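Local coordinates for protein KLLA0E08119p (Kluyveromyces lactis, PDB 3VA7) that probably carboxylates urea with bicarbonate and ATP, using a biotin-bearing domain, in the first step of urea breakdown, at residues P483-T487 and I620-G624; Q647-L653 and F803-L808. All blocks are in the same frame, centred on the assembly; numbering follows the deposited sequence.

Interaction 1. Residues P483-T487 and I620-G624; sequences PGANT and ILKLG
Thr487 O is met by two neighbouring residues of 620-624: Leu621 N donates a nearly straight hydrogen bond (Leu621 N to Thr487 O 2.8 Å, 162° at the hydrogen), and Ile620 CA adds a CA-H...O contact at 3.3 Å to the same Thr487 O. The pairing joins two loops of the carboxyltransferase part of the enzyme, the first linking strand 477-480 to strand 488-490 and the second leading into strand 626-628, the antiparallel neighbour of 477-480. Water 1 accepts from Thr487 N (2.9 Å) and lies within donating distance of Gly484 O and of Leu621 O (3.1 Å), though it has more acceptors in reach than protons. With its OG1 beside the backbone N (chi1 -54°), Thr487 turns that hydroxyl back onto Pro483 O, where Thr487 OG1 donates at 2.7 Å in the carbonyl plane, linking the two ends of 483-487. The same torsion sends Thr487 CG2 obliquely against Leu621 CD1. The Pro483 side chain leaves the backbone toward the other loop, and Pro483 CB meets Leu621 O at 3.4 Å. The Asn486 and Ile620 side chains cross at about a right angle: Asn486 ND2 donates to Ala485 O, while Asn486 OD1 rests 3.5 Å from Ile620 CG2.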
ATOM      1  N   PRO A 483     -13.892   2.779 -14.192  1.00 47.22           N
ATOM      2  CA  PRO A 483     -13.600   2.187 -12.855  1.00 46.25           C
ATOM      3  C   PRO A 483     -14.808   1.914 -11.934  1.00 45.11           C
ATOM      4  O   PRO A 483     -14.761   0.998 -11.143  1.00 44.45           O
ATOM      5  CB  PRO A 483     -12.676   3.235 -12.197  1.00 46.21           C
ATOM      6  CG  PRO A 483     -13.117   4.573 -12.796  1.00 46.60           C
ATOM      7  CD  PRO A 483     -13.642   4.239 -14.222  1.00 47.36           C
ATOM      8  N   GLY A 484     -15.867   2.708 -12.046  1.00 44.03           N
ATOM      9  CA  GLY A 484     -16.926   2.721 -11.043  1.00 42.10           C
ATOM     10  C   GLY A 484     -16.462   3.612  -9.926  1.00 41.29           C
ATOM     11  O   GLY A 484     -15.272   3.899  -9.841  1.00 41.83           O
ATOM     12  N   ALA A 485     -17.380   4.062  -9.075  1.00 39.75           N
ATOM     13  CA  ALA A 485     -17.060   4.996  -8.007  1.00 38.50           C
ATOM     14  C   ALA A 485     -16.044   4.506  -6.944  1.00 38.55           C
ATOM     15  O   ALA A 485     -15.347   5.337  -6.330  1.00 39.02           O
ATOM     16  CB  ALA A 485     -18.329   5.409  -7.325  1.00 39.06           C
ATOM     17  N   ASN A 486     -16.000   3.193  -6.676  1.00 37.41           N
ATOM     18  CA  ASN A 486     -15.153   2.649  -5.637  1.00 36.55           C
ATOM     19  C   ASN A 486     -15.052   1.143  -5.694  1.00 36.61           C
ATOM     20  O   ASN A 486     -15.576   0.424  -4.827  1.00 37.52           O
ATOM     21  CB  ASN A 486     -15.646   3.073  -4.249  1.00 36.60           C
ATOM     22  CG  ASN A 486     -14.507   3.559  -3.357  1.00 35.37           C
ATOM     23  OD1 ASN A 486     -14.066   2.859  -2.447  1.00 30.86           O
ATOM     24  ND2 ASN A 486     -14.005   4.754  -3.651  1.00 34.36           N
ATOM     25  N   THR A 487     -14.334   0.665  -6.693  1.00 35.53           N
ATOM     26  CA  THR A 487     -14.288  -0.748  -6.977  1.00 35.00           C
ATOM     27  C   THR A 487     -12.978  -1.343  -6.448  1.00 35.07           C
ATOM     28  O   THR A 487     -11.914  -0.898  -6.872  1.00 36.63           O
ATOM     29  CB  THR A 487     -14.446  -0.931  -8.508  1.00 34.71           C
ATOM     30  OG1 THR A 487     -15.642  -0.243  -8.903  1.00 35.14           O
ATOM     31  CG2 THR A 487     -14.554  -2.390  -8.944  1.00 31.94           C
ATOM     32  N   ILE A 620      -8.426   1.429  -5.006  1.00 32.18           N
ATOM     33  CA  ILE A 620      -9.555   1.209  -5.930  1.00 31.82           C
ATOM     34  C   ILE A 620      -9.102   1.161  -7.390  1.00 32.92           C
ATOM     35  O   ILE A 620      -8.048   1.692  -7.748  1.00 33.43           O
ATOM     36  CB  ILE A 620     -10.659   2.250  -5.758  1.00 31.36           C
ATOM     37  CG1 ILE A 620     -10.195   3.648  -6.154  1.00 28.81           C
ATOM     38  CG2 ILE A 620     -11.226   2.237  -4.314  1.00 30.05           C
ATOM     39  CD1 ILE A 620     -11.361   4.633  -6.178  1.00 26.29           C
ATOM     40  N   LEU A 621      -9.873   0.483  -8.225  1.00 33.78           N
ATOM     41  CA  LEU A 621      -9.515   0.327  -9.622  1.00 34.53           C
ATOM     42  C   LEU A 621      -9.551   1.669 -10.340  1.00 36.35           C
ATOM     43  O   LEU A 621     -10.235   2.591  -9.891  1.00 35.50           O
ATOM     44  CB  LEU A 621     -10.449  -0.640 -10.296  1.00 33.70           C
ATOM     45  CG  LEU A 621     -10.494  -2.043  -9.734  1.00 32.79           C
ATOM     46  CD1 LEU A 621     -10.961  -3.042 -10.808  1.00 26.95           C
ATOM     47  CD2 LEU A 621      -9.110  -2.383  -9.256  1.00 33.91           C
ATOM     48  N   LYS A 622      -8.794   1.759 -11.440  1.00 39.05           N
ATOM     49  CA  LYS A 622      -8.678   2.967 -12.280  1.00 41.31           C
ATOM     50  C   LYS A 622      -8.829   2.644 -13.778  1.00 42.63           C
ATOM     51  O   LYS A 622      -8.499   1.507 -14.244  1.00 42.34           O
ATOM     52  CB  LYS A 622      -7.307   3.648 -12.065  1.00 41.75           C
ATOM     53  CG  LYS A 622      -7.240   4.670 -10.894  1.00 43.40           C
ATOM     54  CD  LYS A 622      -5.790   5.202 -10.667  1.00 44.86           C
ATOM     55  CE  LYS A 622      -5.814   6.624 -10.103  1.00 45.60           C
ATOM     56  NZ  LYS A 622      -4.995   6.852  -8.833  1.00 46.49           N
ATOM     57  N   LEU A 623      -9.279   3.653 -14.540  1.00 44.04           N
ATOM     58  CA  LEU A 623      -9.401   3.540 -16.018  1.00 45.38           C
ATOM     59  C   LEU A 623      -8.083   3.046 -16.503  1.00 45.52           C
ATOM     60  O   LEU A 623      -7.064   3.608 -16.141  1.00 45.67           O
ATOM     61  CB  LEU A 623      -9.682   4.903 -16.661  1.00 45.85           C
ATOM     62  CG  LEU A 623     -10.055   5.074 -18.160  1.00 47.65           C
ATOM     63  CD1 LEU A 623      -9.880   6.554 -18.524  1.00 47.46           C
ATOM     64  CD2 LEU A 623      -9.247   4.207 -19.148  1.00 50.39           C
ATOM     65  N   GLY A 624      -8.086   1.967 -17.275  1.00 46.40           N
ATOM     66  CA  GLY A 624      -6.831   1.416 -17.780  1.00 45.57           C
ATOM     67  C   GLY A 624      -6.242   0.239 -17.039  1.00 45.53           C
ATOM     68  O   GLY A 624      -5.469  -0.523 -17.633  1.00 46.55           O
TER
HETATM   69  O   HOH W   1     -12.961   2.411  -8.531  1.00 21.76           O

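Interaction 2. Residues Q647-L653 and F803-L808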
ATOM      1  N   GLN A 647     -23.712 -22.493 -10.338  1.00 42.76           N
ATOM      2  CA  GLN A 647     -25.126 -22.739 -10.090  1.00 42.63           C
ATOM      3  C   GLN A 647     -25.834 -21.455  -9.652  1.00 42.92           C
ATOM      4  O   GLN A 647     -25.344 -20.762  -8.749  1.00 44.31           O
ATOM      5  CB  GLN A 647     -25.258 -23.792  -9.012  1.00 42.21           C
ATOM      6  CG  GLN A 647     -26.628 -23.900  -8.413  1.00 42.21           C
ATOM      7  CD  GLN A 647     -26.709 -25.047  -7.424  1.00 43.16           C
ATOM      8  OE1 GLN A 647     -25.772 -25.829  -7.285  1.00 36.92           O
ATOM      9  NE2 GLN A 647     -27.832 -25.136  -6.713  1.00 45.63           N
ATOM     10  N   ALA A 648     -26.957 -21.103 -10.285  1.00 42.04           N
ATOM     11  CA  ALA A 648     -27.790 -19.997  -9.780  1.00 41.38           C
ATOM     12  C   ALA A 648     -28.030 -20.141  -8.259  1.00 40.86           C
ATOM     13  O   ALA A 648     -28.293 -21.232  -7.777  1.00 41.19           O
ATOM     14  CB  ALA A 648     -29.131 -19.982 -10.510  1.00 41.48           C
ATOM     15  N   ALA A 649     -27.933 -19.066  -7.496  1.00 39.94           N
ATOM     16  CA  ALA A 649     -28.214 -19.164  -6.074  1.00 39.67           C
ATOM     17  C   ALA A 649     -29.654 -19.531  -5.883  1.00 40.02           C
ATOM     18  O   ALA A 649     -30.512 -18.856  -6.421  1.00 40.40           O
ATOM     19  CB  ALA A 649     -27.944 -17.850  -5.382  1.00 39.25           C
ATOM     20  N   PRO A 650     -29.943 -20.581  -5.096  1.00 40.38           N
ATOM     21  CA  PRO A 650     -31.338 -20.841  -4.718  1.00 40.53           C
ATOM     22  C   PRO A 650     -31.903 -19.549  -4.228  1.00 40.88           C
ATOM     23  O   PRO A 650     -31.177 -18.810  -3.602  1.00 41.69           O
ATOM     24  CB  PRO A 650     -31.201 -21.811  -3.548  1.00 40.33           C
ATOM     25  CG  PRO A 650     -29.951 -22.537  -3.866  1.00 41.10           C
ATOM     26  CD  PRO A 650     -29.016 -21.464  -4.382  1.00 40.11           C
ATOM     27  N   LYS A 651     -33.165 -19.245  -4.498  1.00 42.03           N
ATOM     28  CA  LYS A 651     -33.682 -17.905  -4.167  1.00 43.00           C
ATOM     29  C   LYS A 651     -34.059 -17.741  -2.711  1.00 41.90           C
ATOM     30  O   LYS A 651     -34.187 -16.621  -2.245  1.00 42.86           O
ATOM     31  CB  LYS A 651     -34.871 -17.541  -5.049  1.00 44.04           C
ATOM     32  CG  LYS A 651     -34.841 -18.282  -6.390  1.00 49.73           C
ATOM     33  CD  LYS A 651     -34.974 -17.329  -7.609  1.00 58.03           C
ATOM     34  CE  LYS A 651     -34.766 -18.121  -8.944  1.00 62.53           C
ATOM     35  NZ  LYS A 651     -34.903 -17.278 -10.196  1.00 63.63           N
ATOM     36  N   SER A 652     -34.291 -18.835  -1.996  1.00 40.64           N
ATOM     37  CA  SER A 652     -34.602 -18.715  -0.573  1.00 40.09           C
ATOM     38  C   SER A 652     -33.349 -18.292   0.240  1.00 40.52           C
ATOM     39  O   SER A 652     -33.462 -17.747   1.344  1.00 39.72           O
ATOM     40  CB  SER A 652     -35.199 -20.013  -0.022  1.00 40.02           C
ATOM     41  OG  SER A 652     -34.364 -21.140  -0.266  1.00 37.94           O
ATOM     42  N   LEU A 653     -32.174 -18.559  -0.335  1.00 40.26           N
ATOM     43  CA  LEU A 653     -30.893 -18.162   0.226  1.00 40.41           C
ATOM     44  C   LEU A 653     -30.488 -16.694  -0.048  1.00 40.95           C
ATOM     45  O   LEU A 653     -29.484 -16.211   0.521  1.00 40.67           O
ATOM     46  CB  LEU A 653     -29.785 -19.087  -0.292  1.00 40.10           C
ATOM     47  CG  LEU A 653     -29.952 -20.592  -0.096  1.00 39.42           C
ATOM     48  CD1 LEU A 653     -28.615 -21.312  -0.331  1.00 33.64           C
ATOM     49  CD2 LEU A 653     -30.570 -20.924   1.294  1.00 38.47           C
ATOM     50  N   PHE A 803     -25.728 -24.882  -0.000  1.00 43.99           N
ATOM     51  CA  PHE A 803     -26.334 -24.142  -1.110  1.00 44.54           C
ATOM     52  C   PHE A 803     -27.676 -24.777  -1.485  1.00 44.63           C
ATOM     53  O   PHE A 803     -27.877 -25.189  -2.624  1.00 44.45           O
ATOM     54  CB  PHE A 803     -25.362 -24.098  -2.315  1.00 44.55           C
ATOM     55  CG  PHE A 803     -25.381 -22.786  -3.106  1.00 43.92           C
ATOM     56  CD1 PHE A 803     -25.470 -21.551  -2.459  1.00 40.05           C
ATOM     57  CD2 PHE A 803     -25.251 -22.802  -4.516  1.00 44.15           C
ATOM     58  CE1 PHE A 803     -25.442 -20.343  -3.201  1.00 41.01           C
ATOM     59  CE2 PHE A 803     -25.230 -21.590  -5.274  1.00 42.47           C
ATOM     60  CZ  PHE A 803     -25.321 -20.373  -4.628  1.00 40.87           C
ATOM     61  N   GLU A 804     -28.580 -24.828  -0.508  1.00 44.83           N
ATOM     62  CA  GLU A 804     -29.802 -25.641  -0.546  1.00 45.86           C
ATOM     63  C   GLU A 804     -31.010 -24.808  -0.043  1.00 45.93           C
ATOM     64  O   GLU A 804     -30.921 -24.180   1.014  1.00 46.63           O
ATOM     65  CB  GLU A 804     -29.577 -26.949   0.275  1.00 45.28           C
ATOM     66  CG  GLU A 804     -28.710 -27.976  -0.505  1.00 48.55           C
ATOM     67  CD  GLU A 804     -28.336 -29.321   0.218  1.00 55.45           C
ATOM     68  OE1 GLU A 804     -28.774 -29.603   1.375  1.00 55.98           O
ATOM     69  OE2 GLU A 804     -27.581 -30.125  -0.417  1.00 57.00           O
ATOM     70  N   GLU A 805     -32.114 -24.777  -0.795  1.00 45.56           N
ATOM     71  CA  GLU A 805     -33.307 -23.971  -0.426  1.00 45.55           C
ATOM     72  C   GLU A 805     -33.695 -24.088   1.067  1.00 45.44           C
ATOM     73  O   GLU A 805     -33.736 -25.185   1.615  1.00 45.24           O
ATOM     74  CB  GLU A 805     -34.554 -24.363  -1.262  1.00 45.52           C
ATOM     75  CG  GLU A 805     -34.353 -24.581  -2.750  1.00 48.21           C
ATOM     76  CD  GLU A 805     -34.517 -23.276  -3.630  1.00 52.89           C
ATOM     77  OE1 GLU A 805     -35.044 -22.225  -3.112  1.00 52.54           O
ATOM     78  OE2 GLU A 805     -34.120 -23.329  -4.847  1.00 50.07           O
ATOM     79  N   GLY A 806     -34.017 -22.961   1.703  1.00 45.92           N
ATOM     80  CA  GLY A 806     -34.616 -22.968   3.039  1.00 45.93           C
ATOM     81  C   GLY A 806     -33.669 -22.862   4.234  1.00 46.21           C
ATOM     82  O   GLY A 806     -34.136 -22.773   5.385  1.00 45.62           O
ATOM     83  N   SER A 807     -32.349 -22.854   3.991  1.00 45.86           N
ATOM     84  CA  SER A 807     -31.401 -22.870   5.128  1.00 46.47           C
ATOM     85  C   SER A 807     -30.980 -21.504   5.728  1.00 46.10           C
ATOM     86  O   SER A 807     -30.302 -21.472   6.735  1.00 46.66           O
ATOM     87  CB  SER A 807     -30.204 -23.809   4.886  1.00 46.39           C
ATOM     88  OG  SER A 807     -29.449 -23.435   3.747  1.00 48.68           O
ATOM     89  N   LEU A 808     -31.461 -20.402   5.169  1.00 45.79           N
ATOM     90  CA  LEU A 808     -31.119 -19.074   5.651  1.00 45.55           C
ATOM     91  C   LEU A 808     -32.147 -18.554   6.623  1.00 46.08           C
ATOM     92  O   LEU A 808     -33.320 -18.442   6.289  1.00 46.67           O
ATOM     93  CB  LEU A 808     -30.985 -18.063   4.482  1.00 45.47           C
ATOM     94  CG  LEU A 808     -30.797 -16.549   4.797  1.00 44.93           C
ATOM     95  CD1 LEU A 808     -29.352 -16.246   5.261  1.00 41.40           C
ATOM     96  CD2 LEU A 808     -31.224 -15.598   3.664  1.00 39.03           C
TER
HETATM   97  O   HOH W   2     -34.513 -21.357  -6.417  1.00 33.31           O
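Pro650 lies over one face of the Phe803 ring: Pro650 CD sits 3.7 Å from the ring centroid, only 5° off the ring normal, a CH-pi contact; the two side chains cross at about a right angle. Further groups meet the ring. Among apolar ones, Ala649 CB approaches Phe803 CZ at 3.7 Å, and Leu653 CD1 reaches Phe803 CD1 at 3.8 Å. The other Leu653 branch, CD2, lies against Glu804 O, Ser807 OG and Leu808 CB, so its two branches reach different parts of 803-808. Beyond the two segments, Val520 and Arg519 of helix 511-520 also touch Phe803. A polar atom, Gln647 O, comes to the ring edge, near its plane, 3.6 Å from Phe803 CE2, while the extended Gln647 side chain slides past the ring with amide and ring planes 62° apart.

The polar contacts converge on Ser652. Its OG, placed between the backbone N and the carbonyl carbon, accepts from Gly806 N (Gly806 N to Ser652 OG 2.7 Å) and donates to Glu805 OE1 (Ser652 OG to Glu805 OE1 3.1 Å), which it meets on the anti side, 34° out of the carboxylate plane. The Glu805 chain, bent at chi2, lays its carboxylate over Pro650 CB. Its other oxygen is reached through water 2, which donates to Glu805 OE2 at 2.6 Å and accepts from Lys651 N at 3.2 Å. Leu653 O is hydrogen-bonded to Tyr512 OH of helix 511-520.

Phe803, with positive phi, is where the chain leaves the helical path of 786-802. A type II beta turn from Glu804 to Ser807, with Gly806 at its third position, follows that helix and packs on the 647-653 loop between strands 626-628 and 662-669 of the carboxyltransferase part.

Following the chain, residues 483-487 lie in the loop between strands 477-480 and 488-490, and interaction 1 closes a loop of 132 residues when the chain returns at 620-624 and enters strand 626-628. It thereby ties the crossing between the six-stranded and five-stranded antiparallel sheets to the chain that supplies an outer strand of the six-stranded sheet. The chain then opens interaction 2 at 647-653, whose loop of 149 residues ends at 803-808, just past helix 786-802. That loop carries biotin-pocket residues such as Phe700 and Tyr731, and the sodium-site residues Glu764 and Arg790. The loops lie in series, neither nested nor crossed; the nearest atoms of the two contacts are about 21 Å apart. Helix 511-520, enclosed by the first, packs against interaction 2.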